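Local coordinates for protein ectoine hydroxylase (Sphingopyxis alaskensis, PDB 4MHR) that catalyses the iron- and 2-oxoglutarate-dependent hydroxylation of L-ectoine to 5-hydroxyectoine, a compatible solute against osmotic stress, at residues 28-33 / 192-197; 130-135 / 276-281; 156-161 / 169-174. All coordinates share one frame; numbering follows the deposited sequence.

Interaction 1: 28-33 / 192-197; sequences DPVVHS and SHRTYL
Chi1 of Val30, -172°, sets CG1 opposite the backbone N and CG2 opposite the carbonyl carbon, and both methyls are thereby carried to the imidazole of His193, whose own CG sits between backbone N and carbonyl carbon (chi1 68°). The methyls reach the CD2 and NE2 atoms of the ring: Val30 CG1 lies at the edge, near the ring plane, 3.5 Å from His193 CD2, and Val30 CG2 is 3.6 Å from the same carbon. The two side chains run roughly perpendicular to each other. Val30 CG2 has a second neighbour, since it rests over one face of the Arg194 guanidinium, off-centre toward the rim and 3.9 Å from Arg194 NH2. The backbones themselves stay well apart, the CA atoms of Val30 and Arg194 being 8.1 Å from each other, and no hydrogen bond crosses between the segments.

Helix 43-52 supplies the polar partners: His193 NE2 is hydrogen-bonded to the backbone O of Asp50, and Arg194 NH2 forms a salt bridge with the carboxylate of that residue. Val30 itself also touches Phe49 and Asp50. Cutting Val30 back to an alanine removes both methyls and would probably open a gap beside the His193 ring edge and strip the guanidinium face of its methyl cover. Strand 195-197, entered directly from the 3-10 segment 192-194, pairs antiparallel with strand 23-25, and loop 28-33 comes shortly after that strand. The N-terminal loop thus packs, together with helix 43-52, against the 3-10 turn of a cupin-fold dioxygenase of the PhyH family.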
loop_
_atom_site.group_PDB
_atom_site.type_symbol
_atom_site.label_atom_id
_atom_site.label_comp_id
_atom_site.label_asym_id
_atom_site.label_seq_id
_atom_site.Cartn_x
_atom_site.Cartn_y
_atom_site.Cartn_z
ATOM N N ASP A 28 -13.197 12.950 3.474
ATOM C CA ASP A 28 -13.028 12.001 4.595
ATOM C C ASP A 28 -11.872 12.467 5.483
ATOM O O ASP A 28 -10.955 13.084 4.995
ATOM C CB ASP A 28 -12.628 10.629 4.028
ATOM C CG ASP A 28 -13.790 9.913 3.378
ATOM O OD1 ASP A 28 -14.735 9.560 4.131
ATOM O OD2 ASP A 28 -13.734 9.699 2.140
ATOM N N PRO A 29 -11.890 12.143 6.786
ATOM C CA PRO A 29 -10.667 12.349 7.537
ATOM C C PRO A 29 -9.439 11.577 6.966
ATOM O O PRO A 29 -9.585 10.626 6.195
ATOM C CB PRO A 29 -10.999 11.830 8.929
ATOM C CG PRO A 29 -12.447 11.775 9.000
ATOM C CD PRO A 29 -12.930 11.505 7.581
ATOM N N VAL A 30 -8.254 12.017 7.353
ATOM C CA VAL A 30 -7.007 11.252 7.133
ATOM C C VAL A 30 -6.754 10.311 8.338
ATOM O O VAL A 30 -6.540 9.128 8.174
ATOM C CB VAL A 30 -5.821 12.145 6.767
ATOM C CG1 VAL A 30 -4.594 11.350 6.345
ATOM C CG2 VAL A 30 -6.143 13.098 5.598
ATOM N N VAL A 31 -6.704 10.882 9.536
ATOM C CA VAL A 31 -6.547 10.127 10.770
ATOM C C VAL A 31 -8.003 10.061 11.329
ATOM O O VAL A 31 -8.650 11.073 11.613
ATOM C CB VAL A 31 -5.628 10.825 11.750
ATOM C CG1 VAL A 31 -5.653 10.164 13.121
ATOM C CG2 VAL A 31 -4.238 10.896 11.179
ATOM N N HIS A 32 -8.498 8.854 11.490
ATOM C CA HIS A 32 -9.899 8.648 11.847
ATOM C C HIS A 32 -10.160 8.434 13.363
ATOM O O HIS A 32 -11.236 7.917 13.783
ATOM C CB HIS A 32 -10.398 7.453 11.079
ATOM C CG HIS A 32 -10.583 7.665 9.605
ATOM N ND1 HIS A 32 -9.547 7.624 8.690
ATOM C CD2 HIS A 32 -11.705 7.900 8.884
ATOM C CE1 HIS A 32 -10.037 7.780 7.457
ATOM N NE2 HIS A 32 -11.351 7.946 7.560
ATOM N N SER A 33 -9.175 8.772 14.178
ATOM C CA SER A 33 -9.310 8.606 15.657
ATOM C C SER A 33 -8.852 9.888 16.285
ATOM O O SER A 33 -7.936 10.514 15.752
ATOM C CB SER A 33 -8.398 7.463 16.208
ATOM O OG SER A 33 -8.806 6.154 15.762
ATOM N N SER A 192 -0.620 15.132 -1.177
ATOM C CA SER A 192 -1.449 14.858 -2.327
ATOM C C SER A 192 -2.687 14.060 -2.019
ATOM O O SER A 192 -3.691 14.092 -2.734
ATOM C CB SER A 192 -0.610 14.105 -3.362
ATOM O OG SER A 192 -0.204 12.782 -3.005
ATOM N N HIS A 193 -2.645 13.366 -0.923
ATOM C CA HIS A 193 -3.829 12.649 -0.436
ATOM C C HIS A 193 -5.083 13.469 -0.087
ATOM O O HIS A 193 -6.212 12.896 -0.004
ATOM C CB HIS A 193 -3.423 11.757 0.748
ATOM C CG HIS A 193 -3.042 12.524 1.952
ATOM N ND1 HIS A 193 -2.016 13.460 1.950
ATOM C CD2 HIS A 193 -3.550 12.504 3.227
ATOM C CE1 HIS A 193 -1.918 14.011 3.149
ATOM N NE2 HIS A 193 -2.831 13.456 3.951
ATOM N N ARG A 194 -4.916 14.773 0.055
ATOM C CA ARG A 194 -6.010 15.638 0.345
ATOM C C ARG A 194 -6.678 16.159 -0.903
ATOM O O ARG A 194 -7.614 16.953 -0.777
ATOM C CB ARG A 194 -5.552 16.858 1.162
ATOM C CG ARG A 194 -5.427 16.555 2.639
ATOM C CD ARG A 194 -5.286 17.839 3.471
ATOM N NE ARG A 194 -4.897 17.425 4.816
ATOM C CZ ARG A 194 -5.778 17.037 5.712
ATOM N NH1 ARG A 194 -7.070 17.007 5.428
ATOM N NH2 ARG A 194 -5.384 16.663 6.868
ATOM N N THR A 195 -6.218 15.726 -2.076
ATOM C CA THR A 195 -6.882 15.991 -3.385
ATOM C C THR A 195 -7.225 14.725 -4.071
ATOM O O THR A 195 -6.373 13.804 -4.230
ATOM C CB THR A 195 -5.903 16.700 -4.343
ATOM O OG1 THR A 195 -5.475 17.917 -3.750
ATOM C CG2 THR A 195 -6.553 17.016 -5.708
ATOM N N TYR A 196 -8.484 14.613 -4.485
ATOM C CA TYR A 196 -8.875 13.493 -5.278
ATOM C C TYR A 196 -8.740 13.931 -6.756
ATOM O O TYR A 196 -9.450 14.832 -7.207
ATOM C CB TYR A 196 -10.319 13.126 -5.009
ATOM C CG TYR A 196 -10.768 11.933 -5.786
ATOM C CD1 TYR A 196 -10.173 10.693 -5.580
ATOM C CD2 TYR A 196 -11.824 12.020 -6.696
ATOM C CE1 TYR A 196 -10.604 9.581 -6.257
ATOM C CE2 TYR A 196 -12.314 10.897 -7.342
ATOM C CZ TYR A 196 -11.728 9.713 -7.159
ATOM O OH TYR A 196 -12.239 8.615 -7.796
ATOM N N LEU A 197 -7.785 13.338 -7.484
ATOM C CA LEU A 197 -7.565 13.701 -8.896
ATOM C C LEU A 197 -8.380 12.765 -9.765
ATOM O O LEU A 197 -8.051 11.588 -9.852
ATOM C CB LEU A 197 -6.077 13.645 -9.223
ATOM C CG LEU A 197 -5.734 13.863 -10.705
ATOM C CD1 LEU A 197 -6.168 15.249 -11.185
ATOM C CD2 LEU A 197 -4.228 13.702 -10.825
#

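Interaction 2: 130-135 / 276-281; sequences EVYIHQ and NRLEKP
Segment 130-135 lies at the start of strand 131-141, in the large antiparallel sheet of the cupin fold, and turns a corner at His134, whereas 276-281 is an irregular loop after strand 264-273; their closest CA atoms, those of His134 and Arg277, are 8.9 Å apart, so side chains must span the gap. Tyr132 points its ring across, and its OH comes within 4.0 Å of Arg277 CA. That hydroxyl is hydrogen-bonded to Asn272 of the neighbouring strand, which fixes the end of the side chain. A water accepts from the backbone N of Leu278 at 3.1 Å and makes a weak, long bond of 3.5 Å with Tyr132 OH.

With CG of His134 opposite its backbone N (chi1 162°), the imidazole is sent toward the loop, and the forked end of Leu278 comes obliquely to it, CD1 4.0 Å from His134 ND1. The two side chains cross at about a right angle. Trp158 meets the same imidazole edge-to-face, and the next residue, Gln135, binds L-ectoine.

No direct hydrogen bond joins the segments: their touching is van der Waals, and the polar links are indirect, through the water and through the Asn272 amide, which also bonds Asn276 ND2.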
loop_
_atom_site.group_PDB
_atom_site.type_symbol
_atom_site.label_atom_id
_atom_site.label_comp_id
_atom_site.label_asym_id
_atom_site.label_seq_id
_atom_site.Cartn_x
_atom_site.Cartn_y
_atom_site.Cartn_z
ATOM N N GLU A 130 -12.052 -1.448 13.652
ATOM C CA GLU A 130 -11.503 -2.752 13.273
ATOM C C GLU A 130 -11.179 -2.802 11.762
ATOM O O GLU A 130 -11.829 -2.122 10.923
ATOM C CB GLU A 130 -12.537 -3.863 13.645
ATOM C CG GLU A 130 -12.849 -3.932 15.177
ATOM C CD GLU A 130 -11.611 -3.997 16.029
ATOM O OE1 GLU A 130 -10.582 -4.658 15.650
ATOM O OE2 GLU A 130 -11.605 -3.297 17.065
ATOM N N VAL A 131 -10.235 -3.637 11.388
ATOM C CA VAL A 131 -9.724 -3.636 9.994
ATOM C C VAL A 131 -9.647 -5.038 9.409
ATOM O O VAL A 131 -9.643 -6.021 10.141
ATOM C CB VAL A 131 -8.293 -3.054 9.938
ATOM C CG1 VAL A 131 -8.308 -1.605 10.294
ATOM C CG2 VAL A 131 -7.377 -3.773 10.896
ATOM N N TYR A 132 -9.555 -5.122 8.100
ATOM C CA TYR A 132 -9.315 -6.397 7.455
ATOM C C TYR A 132 -8.392 -6.115 6.271
ATOM O O TYR A 132 -8.111 -4.929 5.927
ATOM C CB TYR A 132 -10.660 -7.034 7.038
ATOM C CG TYR A 132 -11.285 -6.336 5.856
ATOM C CD1 TYR A 132 -11.994 -5.148 6.009
ATOM C CD2 TYR A 132 -11.129 -6.819 4.603
ATOM C CE1 TYR A 132 -12.524 -4.517 4.940
ATOM C CE2 TYR A 132 -11.672 -6.156 3.488
ATOM C CZ TYR A 132 -12.365 -5.023 3.684
ATOM O OH TYR A 132 -12.909 -4.309 2.642
ATOM N N ILE A 133 -7.847 -7.191 5.707
ATOM C CA ILE A 133 -6.917 -7.122 4.574
ATOM C C ILE A 133 -7.670 -7.008 3.282
ATOM O O ILE A 133 -8.316 -7.942 2.895
ATOM C CB ILE A 133 -5.922 -8.301 4.527
ATOM C CG1 ILE A 133 -5.136 -8.365 5.845
ATOM C CG2 ILE A 133 -4.963 -8.133 3.339
ATOM C CD1 ILE A 133 -4.359 -7.098 6.169
ATOM N N HIS A 134 -7.644 -5.829 2.647
ATOM C CA HIS A 134 -8.321 -5.627 1.351
ATOM C C HIS A 134 -7.518 -6.334 0.224
ATOM O O HIS A 134 -8.061 -6.832 -0.730
ATOM C CB HIS A 134 -8.471 -4.118 1.077
ATOM C CG HIS A 134 -8.747 -3.752 -0.353
ATOM N ND1 HIS A 134 -10.001 -3.836 -0.932
ATOM C CD2 HIS A 134 -7.935 -3.208 -1.295
ATOM C CE1 HIS A 134 -9.948 -3.370 -2.169
ATOM N NE2 HIS A 134 -8.705 -2.987 -2.416
ATOM N N GLN A 135 -6.207 -6.325 0.338
ATOM C CA GLN A 135 -5.329 -6.853 -0.700
ATOM C C GLN A 135 -4.003 -6.986 -0.054
ATOM O O GLN A 135 -3.653 -6.160 0.793
ATOM C CB GLN A 135 -5.199 -5.837 -1.826
ATOM C CG GLN A 135 -4.234 -6.256 -2.928
ATOM C CD GLN A 135 -3.999 -5.118 -3.893
ATOM O OE1 GLN A 135 -2.978 -4.390 -3.814
ATOM N NE2 GLN A 135 -4.962 -4.906 -4.765
ATOM N N ASN A 276 -15.876 0.335 5.957
ATOM C CA ASN A 276 -15.708 0.845 4.582
ATOM C C ASN A 276 -15.732 -0.285 3.555
ATOM O O ASN A 276 -14.972 -0.286 2.598
ATOM C CB ASN A 276 -14.352 1.541 4.543
ATOM C CG ASN A 276 -14.154 2.379 3.302
ATOM O OD1 ASN A 276 -15.076 2.994 2.791
ATOM N ND2 ASN A 276 -12.916 2.421 2.811
ATOM N N ARG A 277 -16.532 -1.319 3.812
ATOM C CA ARG A 277 -16.483 -2.558 3.025
ATOM C C ARG A 277 -16.993 -2.256 1.613
ATOM O O ARG A 277 -17.730 -1.344 1.394
ATOM C CB ARG A 277 -17.279 -3.704 3.684
ATOM C CG ARG A 277 -18.741 -3.734 3.276
ATOM C CD ARG A 277 -19.668 -4.429 4.283
ATOM N NE ARG A 277 -20.590 -5.366 3.626
ATOM C CZ ARG A 277 -21.473 -5.048 2.673
ATOM N NH1 ARG A 277 -21.601 -3.799 2.223
ATOM N NH2 ARG A 277 -22.238 -5.997 2.151
ATOM N N LEU A 278 -16.560 -3.053 0.653
ATOM C CA LEU A 278 -16.743 -2.723 -0.734
ATOM C C LEU A 278 -18.244 -2.774 -1.138
ATOM O O LEU A 278 -19.010 -3.618 -0.661
ATOM C CB LEU A 278 -15.941 -3.702 -1.542
ATOM C CG LEU A 278 -14.532 -3.395 -1.998
ATOM C CD1 LEU A 278 -13.774 -2.408 -1.127
ATOM C CD2 LEU A 278 -13.803 -4.703 -2.235
ATOM N N GLU A 279 -18.640 -1.855 -2.010
ATOM C CA GLU A 279 -19.943 -1.914 -2.725
ATOM C C GLU A 279 -19.751 -2.359 -4.178
ATOM O O GLU A 279 -18.663 -2.832 -4.564
ATOM C CB GLU A 279 -20.536 -0.520 -2.721
ATOM C CG GLU A 279 -20.143 0.225 -1.481
ATOM C CD GLU A 279 -21.279 0.953 -0.855
ATOM O OE1 GLU A 279 -21.574 2.081 -1.305
ATOM O OE2 GLU A 279 -21.842 0.389 0.108
ATOM N N LYS A 280 -20.807 -2.218 -4.990
ATOM C CA LYS A 280 -20.678 -2.322 -6.452
ATOM C C LYS A 280 -19.612 -1.290 -6.906
ATOM O O LYS A 280 -19.565 -0.196 -6.363
ATOM C CB LYS A 280 -22.007 -1.997 -7.202
ATOM C CG LYS A 280 -23.308 -2.467 -6.548
ATOM C CD LYS A 280 -23.385 -3.980 -6.390
ATOM C CE LYS A 280 -24.786 -4.474 -6.719
ATOM N NZ LYS A 280 -25.029 -4.448 -8.192
ATOM N N PRO A 281 -18.756 -1.643 -7.876
ATOM C CA PRO A 281 -17.780 -0.670 -8.485
ATOM C C PRO A 281 -18.414 0.681 -8.912
ATOM O O PRO A 281 -19.512 0.681 -9.526
ATOM C CB PRO A 281 -17.284 -1.417 -9.740
ATOM C CG PRO A 281 -17.724 -2.863 -9.589
ATOM C CD PRO A 281 -18.463 -3.042 -8.280
HETATM O O HOH W 1 -15.519 -5.986 1.127
#

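Interaction 3: 156-161 / 169-174; sequences ETWHVE and ALSMSV
Segments 156-161, on a helix, and 169-174, on a strand, do not touch through their main chains, for the CA atoms of Trp158 and Ala169, the nearest pair, are 9.8 Å apart. The indole of Trp158 bridges that distance. Its CG is anti to the carbonyl carbon (chi1 -63°), and together with a chi2 of -20° this directs the six-membered end of the ring at the strand. The leading atom is Trp158 CH2, which meets Ser171 OG at 3.6 Å, the hydroxyl oxygen lying in the ring plane at its edge without a hydrogen bond. Ser171 turns its hydroxyl to the indole because OG is likewise anti to its carbonyl carbon (chi1 -57°). Beside it, Trp158 CZ3 approaches Ala169 CB at 4.4 Å, an apolar contact.

Ala169 and Ser171, two residues apart on the strand, thus present the same side to the indole. The strand belongs to the larger antiparallel sheet of the cupin fold, between 244-248 and 264-273, and the helix begins at Asp154, one of the iron ligands. Trp158 is important for ectoine stabilization, and its ring also touches Val270 of the adjacent strand 264-273.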
loop_
_atom_site.group_PDB
_atom_site.type_symbol
_atom_site.label_atom_id
_atom_site.label_comp_id
_atom_site.label_asym_id
_atom_site.label_seq_id
_atom_site.Cartn_x
_atom_site.Cartn_y
_atom_site.Cartn_z
ATOM N N GLU A 156 -8.263 5.720 -6.215
ATOM C CA GLU A 156 -9.065 6.000 -7.416
ATOM C C GLU A 156 -9.443 4.675 -8.100
ATOM O O GLU A 156 -10.597 4.512 -8.530
ATOM C CB GLU A 156 -8.371 6.950 -8.382
ATOM C CG GLU A 156 -9.251 7.538 -9.491
ATOM C CD GLU A 156 -9.323 6.664 -10.772
ATOM O OE1 GLU A 156 -8.632 5.660 -10.820
ATOM O OE2 GLU A 156 -10.143 6.989 -11.692
ATOM N N THR A 157 -8.497 3.720 -8.130
ATOM C CA THR A 157 -8.810 2.370 -8.577
ATOM C C THR A 157 -9.718 1.585 -7.653
ATOM O O THR A 157 -10.683 0.943 -8.116
ATOM C CB THR A 157 -7.547 1.588 -8.851
ATOM O OG1 THR A 157 -6.889 2.226 -9.927
ATOM C CG2 THR A 157 -7.809 0.078 -9.178
ATOM N N TRP A 158 -9.401 1.573 -6.367
ATOM C CA TRP A 158 -10.223 0.842 -5.411
ATOM C C TRP A 158 -11.690 1.314 -5.444
ATOM O O TRP A 158 -12.605 0.523 -5.351
ATOM C CB TRP A 158 -9.618 0.871 -4.001
ATOM C CG TRP A 158 -8.288 0.204 -3.929
ATOM C CD1 TRP A 158 -7.777 -0.726 -4.839
ATOM C CD2 TRP A 158 -7.255 0.409 -2.953
ATOM N NE1 TRP A 158 -6.522 -1.107 -4.475
ATOM C CE2 TRP A 158 -6.162 -0.442 -3.317
ATOM C CE3 TRP A 158 -7.124 1.254 -1.836
ATOM C CZ2 TRP A 158 -4.971 -0.502 -2.580
ATOM C CZ3 TRP A 158 -5.932 1.240 -1.107
ATOM C CH2 TRP A 158 -4.846 0.367 -1.486
ATOM N N HIS A 159 -11.895 2.583 -5.604
ATOM C CA HIS A 159 -13.211 3.134 -5.641
ATOM C C HIS A 159 -13.907 2.777 -6.985
ATOM O O HIS A 159 -14.960 2.127 -6.999
ATOM C CB HIS A 159 -13.091 4.631 -5.501
ATOM C CG HIS A 159 -14.399 5.348 -5.547
ATOM N ND1 HIS A 159 -15.322 5.292 -4.518
ATOM C CD2 HIS A 159 -14.957 6.104 -6.515
ATOM C CE1 HIS A 159 -16.370 6.023 -4.851
ATOM N NE2 HIS A 159 -16.166 6.538 -6.049
ATOM N N VAL A 160 -13.291 3.189 -8.094
ATOM C CA VAL A 160 -13.892 3.024 -9.438
ATOM C C VAL A 160 -14.051 1.553 -9.776
ATOM O O VAL A 160 -15.133 1.129 -10.223
ATOM C CB VAL A 160 -13.104 3.722 -10.554
ATOM C CG1 VAL A 160 -13.648 3.311 -11.953
ATOM C CG2 VAL A 160 -13.214 5.204 -10.381
ATOM N N GLU A 161 -13.017 0.760 -9.520
ATOM C CA GLU A 161 -13.058 -0.653 -9.875
ATOM C C GLU A 161 -13.504 -1.641 -8.809
ATOM O O GLU A 161 -14.047 -2.671 -9.143
ATOM C CB GLU A 161 -11.718 -1.099 -10.492
ATOM C CG GLU A 161 -11.231 -0.178 -11.613
ATOM C CD GLU A 161 -9.960 -0.662 -12.315
ATOM O OE1 GLU A 161 -9.685 -1.858 -12.286
ATOM O OE2 GLU A 161 -9.240 0.163 -12.908
ATOM N N ALA A 169 -8.745 3.606 4.097
ATOM C CA ALA A 169 -7.835 2.488 3.935
ATOM C C ALA A 169 -6.422 2.983 3.889
ATOM O O ALA A 169 -6.148 4.145 3.534
ATOM C CB ALA A 169 -8.144 1.674 2.662
ATOM N N LEU A 170 -5.496 2.105 4.236
ATOM C CA LEU A 170 -4.098 2.455 4.097
ATOM C C LEU A 170 -3.238 1.289 3.693
ATOM O O LEU A 170 -3.622 0.081 3.889
ATOM C CB LEU A 170 -3.568 3.042 5.359
ATOM C CG LEU A 170 -3.585 2.222 6.600
ATOM C CD1 LEU A 170 -2.385 1.319 6.687
ATOM C CD2 LEU A 170 -3.444 3.185 7.750
ATOM N N SER A 171 -2.088 1.620 3.115
ATOM C CA SER A 171 -1.126 0.578 2.729
ATOM C C SER A 171 0.097 0.608 3.594
ATOM O O SER A 171 0.564 1.696 4.044
ATOM C CB SER A 171 -0.703 0.780 1.289
ATOM O OG SER A 171 -1.890 0.758 0.500
ATOM N N MET A 172 0.581 -0.565 3.921
ATOM C CA MET A 172 1.916 -0.675 4.507
ATOM C C MET A 172 2.914 -1.484 3.652
ATOM O O MET A 172 2.612 -2.620 3.238
ATOM C CB MET A 172 1.826 -1.325 5.839
ATOM C CG MET A 172 0.786 -0.753 6.701
ATOM S SD MET A 172 1.143 -1.110 8.417
ATOM C CE MET A 172 -0.416 -0.636 9.070
ATOM N N SER A 173 4.088 -0.893 3.363
ATOM C CA SER A 173 5.157 -1.550 2.612
ATOM C C SER A 173 6.247 -1.931 3.600
ATOM O O SER A 173 6.855 -1.055 4.210
ATOM C CB SER A 173 5.669 -0.648 1.482
ATOM O OG SER A 173 6.707 -1.344 0.775
ATOM N N VAL A 174 6.426 -3.226 3.874
ATOM C CA VAL A 174 7.521 -3.692 4.748
ATOM C C VAL A 174 8.698 -4.044 3.846
ATOM O O VAL A 174 8.603 -4.981 3.029
ATOM C CB VAL A 174 7.093 -4.968 5.469
ATOM C CG1 VAL A 174 8.159 -5.503 6.384
ATOM C CG2 VAL A 174 5.793 -4.776 6.142
#

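Interactions 2 and 3 share the neighbourhood of the substrate site: their centres are 10 Å apart, and His134 NE2 lies 3.4 Å from Trp158 CD1. Gln135, which binds L-ectoine, has its side chain about 4 Å from that of Trp158, while the Trp158 side chain is about 3 Å from that of the iron ligand Asp154. Pro281 CB also packs 3.4 Å from Val160 O, joining the loop of interaction 2 to the helix of interaction 3. Interaction 1 is more remote, its centre 13 Å from that of interaction 3, but Tyr196 OH touches Glu156 CG at 3.6 Å. Its His193 side chain is about 9 Å from the side chain of the iron ligand His253.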